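Side-chain contacts in glycine betaine/carnitine/choline ABC transporter (PDB 3O66), which probably binds glycine betaine, carnitine or choline outside the membrane and delivers it to an ABC importer, as substrate-binding proteins of this family do: residues Glu20-Ser25 and Leu44-Gly49; Gly38-Thr43 and Arg232-Leu237. All coordinates share one frame; numbering follows the deposited sequence.

Interaction 1 of 2, residues Glu20-Ser25 and Leu44-Gly49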
ATOM      1  N   GLU A  20      -2.572   5.653   5.799  1.00 23.81           N
ATOM      2  CA  GLU A  20      -2.551   4.233   5.607  1.00 23.39           C
ATOM      3  C   GLU A  20      -1.639   3.513   6.612  1.00 22.96           C
ATOM      4  O   GLU A  20      -2.057   2.553   7.291  1.00 21.89           O
ATOM      5  CB  GLU A  20      -2.070   3.940   4.198  1.00 23.69           C
ATOM      6  CG  GLU A  20      -2.096   2.465   3.880  1.00 25.48           C
ATOM      7  CD  GLU A  20      -2.015   2.216   2.386  1.00 26.43           C
ATOM      8  OE1 GLU A  20      -2.957   2.630   1.675  1.00 26.68           O
ATOM      9  OE2 GLU A  20      -1.019   1.620   1.945  1.00 25.12           O
ATOM     10  N   SER A  21      -0.390   3.962   6.686  1.00 22.78           N
ATOM     11  CA  SER A  21       0.558   3.407   7.648  1.00 22.61           C
ATOM     12  C   SER A  21       0.083   3.614   9.089  1.00 23.23           C
ATOM     13  O   SER A  21       0.209   2.704   9.940  1.00 23.32           O
ATOM     14  CB  SER A  21       1.941   4.005   7.438  1.00 22.40           C
ATOM     15  OG  SER A  21       2.804   3.591   8.473  1.00 23.43           O
ATOM     16  N   GLN A  22      -0.478   4.791   9.368  1.00 23.25           N
ATOM     17  CA  GLN A  22      -0.922   5.072  10.734  1.00 23.88           C
ATOM     18  C   GLN A  22      -2.119   4.199  11.141  1.00 23.23           C
ATOM     19  O   GLN A  22      -2.149   3.681  12.261  1.00 23.90           O
ATOM     20  CB  GLN A  22      -1.175   6.556  10.950  1.00 24.70           C
ATOM     21  CG  GLN A  22       0.113   7.376  10.719  1.00 28.01           C
ATOM     22  CD  GLN A  22      -0.131   8.850  10.699  1.00 34.10           C
ATOM     23  OE1 GLN A  22      -1.196   9.320  10.276  1.00 36.36           O
ATOM     24  NE2 GLN A  22       0.862   9.613  11.154  1.00 36.05           N
ATOM     25  N   ILE A  23      -3.073   4.039  10.238  1.00 20.96           N
ATOM     26  CA  ILE A  23      -4.218   3.129  10.460  1.00 20.97           C
ATOM     27  C   ILE A  23      -3.754   1.701  10.813  1.00 20.66           C
ATOM     28  O   ILE A  23      -4.117   1.159  11.886  1.00 21.14           O
ATOM     29  CB  ILE A  23      -5.224   3.151   9.273  1.00 20.58           C
ATOM     30  CG1 ILE A  23      -5.893   4.526   9.161  1.00 21.05           C
ATOM     31  CG2 ILE A  23      -6.353   1.983   9.403  1.00 19.84           C
ATOM     32  CD1 ILE A  23      -6.553   4.788   7.776  1.00 20.61           C
ATOM     33  N   ILE A  24      -2.954   1.102   9.938  0.50 19.69           N
ATOM     34  CA  ILE A  24      -2.487  -0.277  10.153  0.50 19.66           C
ATOM     35  C   ILE A  24      -1.524  -0.398  11.345  0.50 19.43           C
ATOM     36  O   ILE A  24      -1.557  -1.393  12.065  0.50 19.68           O
ATOM     37  CB  ILE A  24      -1.843  -0.828   8.900  0.50 18.72           C
ATOM     38  CG1 ILE A  24      -2.801  -0.698   7.714  0.50 18.47           C
ATOM     39  CG2 ILE A  24      -1.416  -2.288   9.105  0.50 19.76           C
ATOM     40  CD1 ILE A  24      -2.106  -0.889   6.382  0.50 17.22           C
ATOM     41  N   SER A  25      -0.676   0.605  11.568  1.00 19.74           N
ATOM     42  CA  SER A  25       0.175   0.599  12.790  1.00 20.22           C
ATOM     43  C   SER A  25      -0.632   0.657  14.082  1.00 21.03           C
ATOM     44  O   SER A  25      -0.332  -0.048  15.056  1.00 20.66           O
ATOM     45  CB  SER A  25       1.215   1.719  12.744  1.00 20.07           C
ATOM     46  OG  SER A  25       2.000   1.557  11.582  1.00 22.18           O
ATOM     47  N   LEU A  44       4.225   3.668  18.905  1.00 27.32           N
ATOM     48  CA  LEU A  44       4.591   3.886  17.527  1.00 27.70           C
ATOM     49  C   LEU A  44       5.824   4.763  17.433  1.00 28.29           C
ATOM     50  O   LEU A  44       6.021   5.653  18.260  1.00 28.59           O
ATOM     51  CB  LEU A  44       3.449   4.544  16.740  1.00 27.14           C
ATOM     52  CG  LEU A  44       2.358   3.702  16.079  1.00 28.35           C
ATOM     53  CD1 LEU A  44       1.728   2.646  17.002  1.00 28.37           C
ATOM     54  CD2 LEU A  44       1.292   4.634  15.489  1.00 29.24           C
ATOM     55  N   VAL A  45       6.649   4.466  16.435  1.00 28.54           N
ATOM     56  CA  VAL A  45       7.715   5.368  15.994  1.00 30.11           C
ATOM     57  C   VAL A  45       7.150   5.988  14.725  1.00 30.54           C
ATOM     58  O   VAL A  45       7.256   5.434  13.623  1.00 30.29           O
ATOM     59  CB  VAL A  45       9.044   4.628  15.761  1.00 29.71           C
ATOM     60  CG1 VAL A  45      10.118   5.592  15.260  1.00 30.65           C
ATOM     61  CG2 VAL A  45       9.522   3.950  17.074  1.00 30.44           C
ATOM     62  N   ASN A  46       6.510   7.131  14.918  1.00 32.32           N
ATOM     63  CA  ASN A  46       5.572   7.686  13.958  1.00 33.65           C
ATOM     64  C   ASN A  46       6.225   8.738  13.071  1.00 34.55           C
ATOM     65  O   ASN A  46       7.350   9.174  13.337  1.00 34.42           O
ATOM     66  CB  ASN A  46       4.375   8.294  14.715  1.00 35.05           C
ATOM     67  CG  ASN A  46       3.052   8.086  13.987  1.00 36.67           C
ATOM     68  OD1 ASN A  46       3.027   7.857  12.762  1.00 37.86           O
ATOM     69  ND2 ASN A  46       1.941   8.214  14.724  1.00 36.12           N
ATOM     70  N   ASN A  47       5.504   9.103  12.007  1.00 34.49           N
ATOM     71  CA  ASN A  47       5.884  10.149  11.048  1.00 35.18           C
ATOM     72  C   ASN A  47       7.214   9.963  10.334  1.00 34.51           C
ATOM     73  O   ASN A  47       7.926  10.941  10.065  1.00 35.83           O
ATOM     74  CB  ASN A  47       5.824  11.531  11.709  1.00 37.51           C
ATOM     75  CG  ASN A  47       4.447  11.848  12.255  1.00 40.36           C
ATOM     76  OD1 ASN A  47       4.308  12.202  13.421  1.00 44.18           O
ATOM     77  ND2 ASN A  47       3.416  11.708  11.416  1.00 42.19           N
ATOM     78  N   LEU A  48       7.559   8.720  10.017  1.00 32.02           N
ATOM     79  CA  LEU A  48       8.829   8.459   9.341  1.00 30.93           C
ATOM     80  C   LEU A  48       8.682   8.771   7.860  1.00 31.19           C
ATOM     81  O   LEU A  48       7.579   8.620   7.298  1.00 29.81           O
ATOM     82  CB  LEU A  48       9.279   7.015   9.549  1.00 30.08           C
ATOM     83  CG  LEU A  48       9.435   6.550  11.007  1.00 29.41           C
ATOM     84  CD1 LEU A  48      10.066   5.172  11.066  1.00 27.91           C
ATOM     85  CD2 LEU A  48      10.282   7.578  11.781  1.00 31.24           C
ATOM     86  N   GLY A  49       9.786   9.194   7.233  1.00 31.27           N
ATOM     87  CA  GLY A  49       9.737   9.781   5.889  1.00 31.54           C
ATOM     88  C   GLY A  49       9.630   8.796   4.734  1.00 30.95           C
ATOM     89  O   GLY A  49       9.147   9.154   3.667  1.00 30.40           O
TER

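Interaction 2 of 2, residues Gly38-Thr43 and Arg232-Leu237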
ATOM      1  N   GLY A  38      -3.414  -6.457  27.610  1.00 32.80           N
ATOM      2  CA  GLY A  38      -2.669  -5.312  28.154  1.00 33.04           C
ATOM      3  C   GLY A  38      -1.257  -5.607  28.665  1.00 33.82           C
ATOM      4  O   GLY A  38      -0.554  -4.699  29.096  1.00 34.87           O
ATOM      5  N   LYS A  39      -0.820  -6.859  28.596  1.00 34.08           N
ATOM      6  CA  LYS A  39       0.548  -7.214  28.980  1.00 35.14           C
ATOM      7  C   LYS A  39       1.601  -6.581  28.063  1.00 33.68           C
ATOM      8  O   LYS A  39       2.664  -6.160  28.517  1.00 34.23           O
ATOM      9  CB  LYS A  39       0.709  -8.724  29.006  1.00 36.16           C
ATOM     10  CG  LYS A  39       0.032  -9.364  30.191  1.00 39.69           C
ATOM     11  CD  LYS A  39      -0.211 -10.847  29.956  1.00 44.28           C
ATOM     12  CE  LYS A  39      -0.585 -11.544  31.255  1.00 47.54           C
ATOM     13  NZ  LYS A  39      -0.562 -13.017  31.032  1.00 51.07           N
ATOM     14  N   ILE A  40       1.298  -6.503  26.772  1.00 31.63           N
ATOM     15  CA  ILE A  40       2.146  -5.757  25.861  1.00 31.02           C
ATOM     16  C   ILE A  40       1.363  -4.551  25.329  1.00 30.64           C
ATOM     17  O   ILE A  40       0.283  -4.710  24.761  1.00 30.56           O
ATOM     18  CB  ILE A  40       2.667  -6.661  24.716  1.00 29.94           C
ATOM     19  CG1 ILE A  40       3.432  -7.860  25.323  1.00 31.95           C
ATOM     20  CG2 ILE A  40       3.531  -5.842  23.719  1.00 29.11           C
ATOM     21  CD1 ILE A  40       3.930  -8.895  24.310  1.00 34.67           C
ATOM     22  N   LYS A  41       1.936  -3.363  25.516  1.00 30.41           N
ATOM     23  CA  LYS A  41       1.337  -2.103  25.088  1.00 30.42           C
ATOM     24  C   LYS A  41       2.299  -1.449  24.111  1.00 29.15           C
ATOM     25  O   LYS A  41       3.203  -0.692  24.507  1.00 29.39           O
ATOM     26  CB  LYS A  41       1.069  -1.177  26.287  1.00 32.13           C
ATOM     27  CG  LYS A  41      -0.080  -1.615  27.177  1.00 34.12           C
ATOM     28  CD  LYS A  41      -0.262  -0.677  28.372  1.00 38.64           C
ATOM     29  CE  LYS A  41      -1.238  -1.254  29.406  1.00 41.70           C
ATOM     30  NZ  LYS A  41      -0.562  -1.948  30.565  1.00 44.47           N
ATOM     31  N   PRO A  42       2.127  -1.740  22.820  1.00 27.72           N
ATOM     32  CA  PRO A  42       3.117  -1.220  21.872  1.00 26.91           C
ATOM     33  C   PRO A  42       3.005   0.299  21.712  1.00 27.57           C
ATOM     34  O   PRO A  42       1.931   0.874  21.959  1.00 27.41           O
ATOM     35  CB  PRO A  42       2.716  -1.900  20.560  1.00 25.62           C
ATOM     36  CG  PRO A  42       1.950  -3.126  20.996  1.00 25.53           C
ATOM     37  CD  PRO A  42       1.149  -2.619  22.153  1.00 26.48           C
ATOM     38  N   THR A  43       4.096   0.945  21.311  1.00 28.05           N
ATOM     39  CA  THR A  43       4.042   2.359  20.943  1.00 28.66           C
ATOM     40  C   THR A  43       4.519   2.524  19.509  1.00 27.63           C
ATOM     41  O   THR A  43       5.141   1.629  18.964  1.00 27.58           O
ATOM     42  CB  THR A  43       4.862   3.252  21.906  1.00 29.90           C
ATOM     43  OG1 THR A  43       6.244   2.909  21.801  1.00 31.26           O
ATOM     44  CG2 THR A  43       4.384   3.039  23.351  1.00 30.71           C
ATOM     45  N   ARG A 232      10.886 -14.402  18.500  1.00 31.01           N
ATOM     46  CA  ARG A 232      11.440 -15.455  19.360  1.00 32.92           C
ATOM     47  C   ARG A 232      11.163 -15.203  20.836  1.00 34.51           C
ATOM     48  O   ARG A 232      10.865 -16.137  21.593  1.00 35.23           O
ATOM     49  CB  ARG A 232      12.934 -15.676  19.080  1.00 33.92           C
ATOM     50  CG  ARG A 232      13.163 -16.428  17.772  1.00 33.87           C
ATOM     51  CD  ARG A 232      14.618 -16.771  17.512  1.00 35.08           C
ATOM     52  NE  ARG A 232      15.452 -15.576  17.415  1.00 35.77           N
ATOM     53  CZ  ARG A 232      15.828 -14.992  16.279  1.00 34.23           C
ATOM     54  NH1 ARG A 232      15.474 -15.481  15.101  1.00 32.97           N
ATOM     55  NH2 ARG A 232      16.576 -13.907  16.333  1.00 34.44           N
ATOM     56  N   GLN A 233      11.235 -13.939  21.234  1.00 35.18           N
ATOM     57  CA  GLN A 233      10.930 -13.547  22.594  1.00 36.97           C
ATOM     58  C   GLN A 233       9.436 -13.728  22.934  1.00 36.05           C
ATOM     59  O   GLN A 233       9.114 -14.160  24.041  1.00 35.95           O
ATOM     60  CB  GLN A 233      11.377 -12.099  22.825  1.00 37.70           C
ATOM     61  CG  GLN A 233      11.090 -11.590  24.218  1.00 42.71           C
ATOM     62  CD  GLN A 233      11.961 -10.399  24.586  1.00 48.72           C
ATOM     63  OE1 GLN A 233      12.105  -9.454  23.805  1.00 51.99           O
ATOM     64  NE2 GLN A 233      12.548 -10.442  25.779  1.00 51.69           N
ATOM     65  N   HIS A 234       8.546 -13.385  21.993  1.00 33.96           N
ATOM     66  CA  HIS A 234       7.103 -13.495  22.190  1.00 33.86           C
ATOM     67  C   HIS A 234       6.431 -14.205  21.011  1.00 33.19           C
ATOM     68  O   HIS A 234       5.823 -13.534  20.164  1.00 31.22           O
ATOM     69  CB  HIS A 234       6.477 -12.099  22.336  1.00 33.91           C
ATOM     70  CG  HIS A 234       7.038 -11.304  23.466  1.00 35.51           C
ATOM     71  ND1 HIS A 234       6.691 -11.539  24.779  1.00 37.78           N
ATOM     72  CD2 HIS A 234       7.919 -10.275  23.485  1.00 36.67           C
ATOM     73  CE1 HIS A 234       7.354 -10.703  25.562  1.00 38.30           C
ATOM     74  NE2 HIS A 234       8.107  -9.928  24.801  1.00 37.28           N
ATOM     75  N   PRO A 235       6.530 -15.553  20.950  1.00 34.07           N
ATOM     76  CA  PRO A 235       5.967 -16.317  19.826  1.00 34.18           C
ATOM     77  C   PRO A 235       4.505 -16.007  19.509  1.00 33.00           C
ATOM     78  O   PRO A 235       4.104 -16.139  18.352  1.00 32.86           O
ATOM     79  CB  PRO A 235       6.087 -17.775  20.286  1.00 35.77           C
ATOM     80  CG  PRO A 235       7.221 -17.769  21.262  1.00 37.17           C
ATOM     81  CD  PRO A 235       7.174 -16.435  21.950  1.00 35.51           C
ATOM     82  N   GLU A 236       3.754 -15.582  20.527  0.70 33.01           N
ATOM     83  CA  GLU A 236       2.316 -15.290  20.400  0.70 32.56           C
ATOM     84  C   GLU A 236       2.023 -14.143  19.441  0.70 30.68           C
ATOM     85  O   GLU A 236       0.927 -14.057  18.873  0.70 29.42           O
ATOM     86  CB  GLU A 236       1.682 -15.020  21.785  0.70 33.62           C
ATOM     87  CG  GLU A 236       2.244 -13.804  22.586  0.70 36.43           C
ATOM     88  CD  GLU A 236       3.517 -14.090  23.396  0.70 40.50           C
ATOM     89  OE1 GLU A 236       4.213 -15.100  23.163  0.70 41.39           O
ATOM     90  OE2 GLU A 236       3.829 -13.271  24.286  0.70 43.34           O
ATOM     91  N   LEU A 237       3.004 -13.256  19.272  1.00 29.68           N
ATOM     92  CA  LEU A 237       2.830 -12.085  18.432  1.00 27.38           C
ATOM     93  C   LEU A 237       2.742 -12.479  16.980  1.00 25.88           C
ATOM     94  O   LEU A 237       2.117 -11.772  16.206  1.00 24.60           O
ATOM     95  CB  LEU A 237       3.934 -11.052  18.641  1.00 27.44           C
ATOM     96  CG  LEU A 237       4.001 -10.396  20.022  1.00 28.30           C
ATOM     97  CD1 LEU A 237       5.177  -9.421  20.042  1.00 28.78           C
ATOM     98  CD2 LEU A 237       2.675  -9.701  20.373  1.00 29.94           C
TER

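Interaction 1 of 2, residues Glu20-Ser25 and Leu44-Gly49
Q22 on helix 19-35 sets CG anti to its carbonyl carbon (chi1 -61°) and runs extended from there, which carries its amide across to N46 on strand 43-48. The two side chains cross at about a right angle, their amide planes 77° apart. Q22 NE2 donates to N46 OD1 at 3.2 Å; the acceptor lies near the plane of the Q22 amide, yet the donor sits well above the carbonyl plane of N46, so the bond misses the lone pairs. N46 OD1 also accepts the backbone N of N47 at 2.9 Å, from the same face. N47 ND2 lies 3.3 Å from Q22 NE2, but both are donors and no bond joins them.

One turn further along the helix, the contact turns apolar: CD2 of L44 rests 4.0 Å from CB of S25. S25 turns OG back along its own helix to the carbonyl O of S21, 2.7 Å away, and that oxygen receives S25 N on its opposite face. The segments 20-25 and 44-48 run nearly antiparallel (171°), their axes 9.6 Å apart at the closest, as expected for the crossover of the beta-alpha-beta unit 12-16, 19-35, 43-48. Strand 12-16 lies beside 43-48, and its A15 touches S21, S25 and N46.

Chemically, one polar bond on the partly exposed side and a small apolar patch join helix to edge strand, while N46 OD1, shared by two donors, ties the Q22 amide to the strand backbone at N47.

Interaction 2 of 2, residues Gly38-Thr43 and Arg232-Leu237
I40 drives its CD1 methyl against the ring of H234, a CH-pi contact that links the loop before strand 43-48 to the turn between helices 228-233 and 236-242 in a lobe of the periplasmic-binding-protein fold. The methyl stands 4.0 Å from the ring centroid and 13° off the ring normal, over one face but shifted toward the rim on the side of ND1. The two side chains come at each other from opposite directions. I40 places CG1 anti to its carbonyl carbon and stays extended to CD1 (chi2 176°), which gives the branch its reach.

The close-packed part is this single methyl: besides the imidazole, I40 CD1 meets CD2 of L237 at 4.2 Å, and all three residues are buried. I32 of helix 19-35 touches both I40 and L237, and V11 also packs on I40.

The margin at E236 is looser. This residue is partly exposed and has a second conformer, so its touch on the isoleucine is doubtful. In the conformer described, OE2 is taken chiefly by the backbone N of T7, near the modelled N-terminus, while its bond from the imidazole is weak. On the loop, the exposed K41 takes no part in the contact with 232-237; its NZ bonds the carbonyl O of G38, 3.1 Å away and 17° from the carbonyl plane.

Overall arrangement
Interactions 1 and 2 share strand 43-48 and its approach: segment 38-43 runs directly into 44-49, so the edge strand lies along helix 19-35 in interaction 1, while the loop before it meets 232-237. Their centres lie about 18 Å apart, with no other touch between them. The centre of interaction 1 is about 12 Å from the chain centre and that of interaction 2 about 25 Å. Helix 19-35 serves both, through its N-terminal half in interaction 1 and, nearer its C-terminal end, beside interaction 2. The side chain of E20 hydrogen-bonds Y70, N114, T198 and N257, which places interaction 1 nearer the junction of the two lobes, where the substrate cleft of such proteins probably lies.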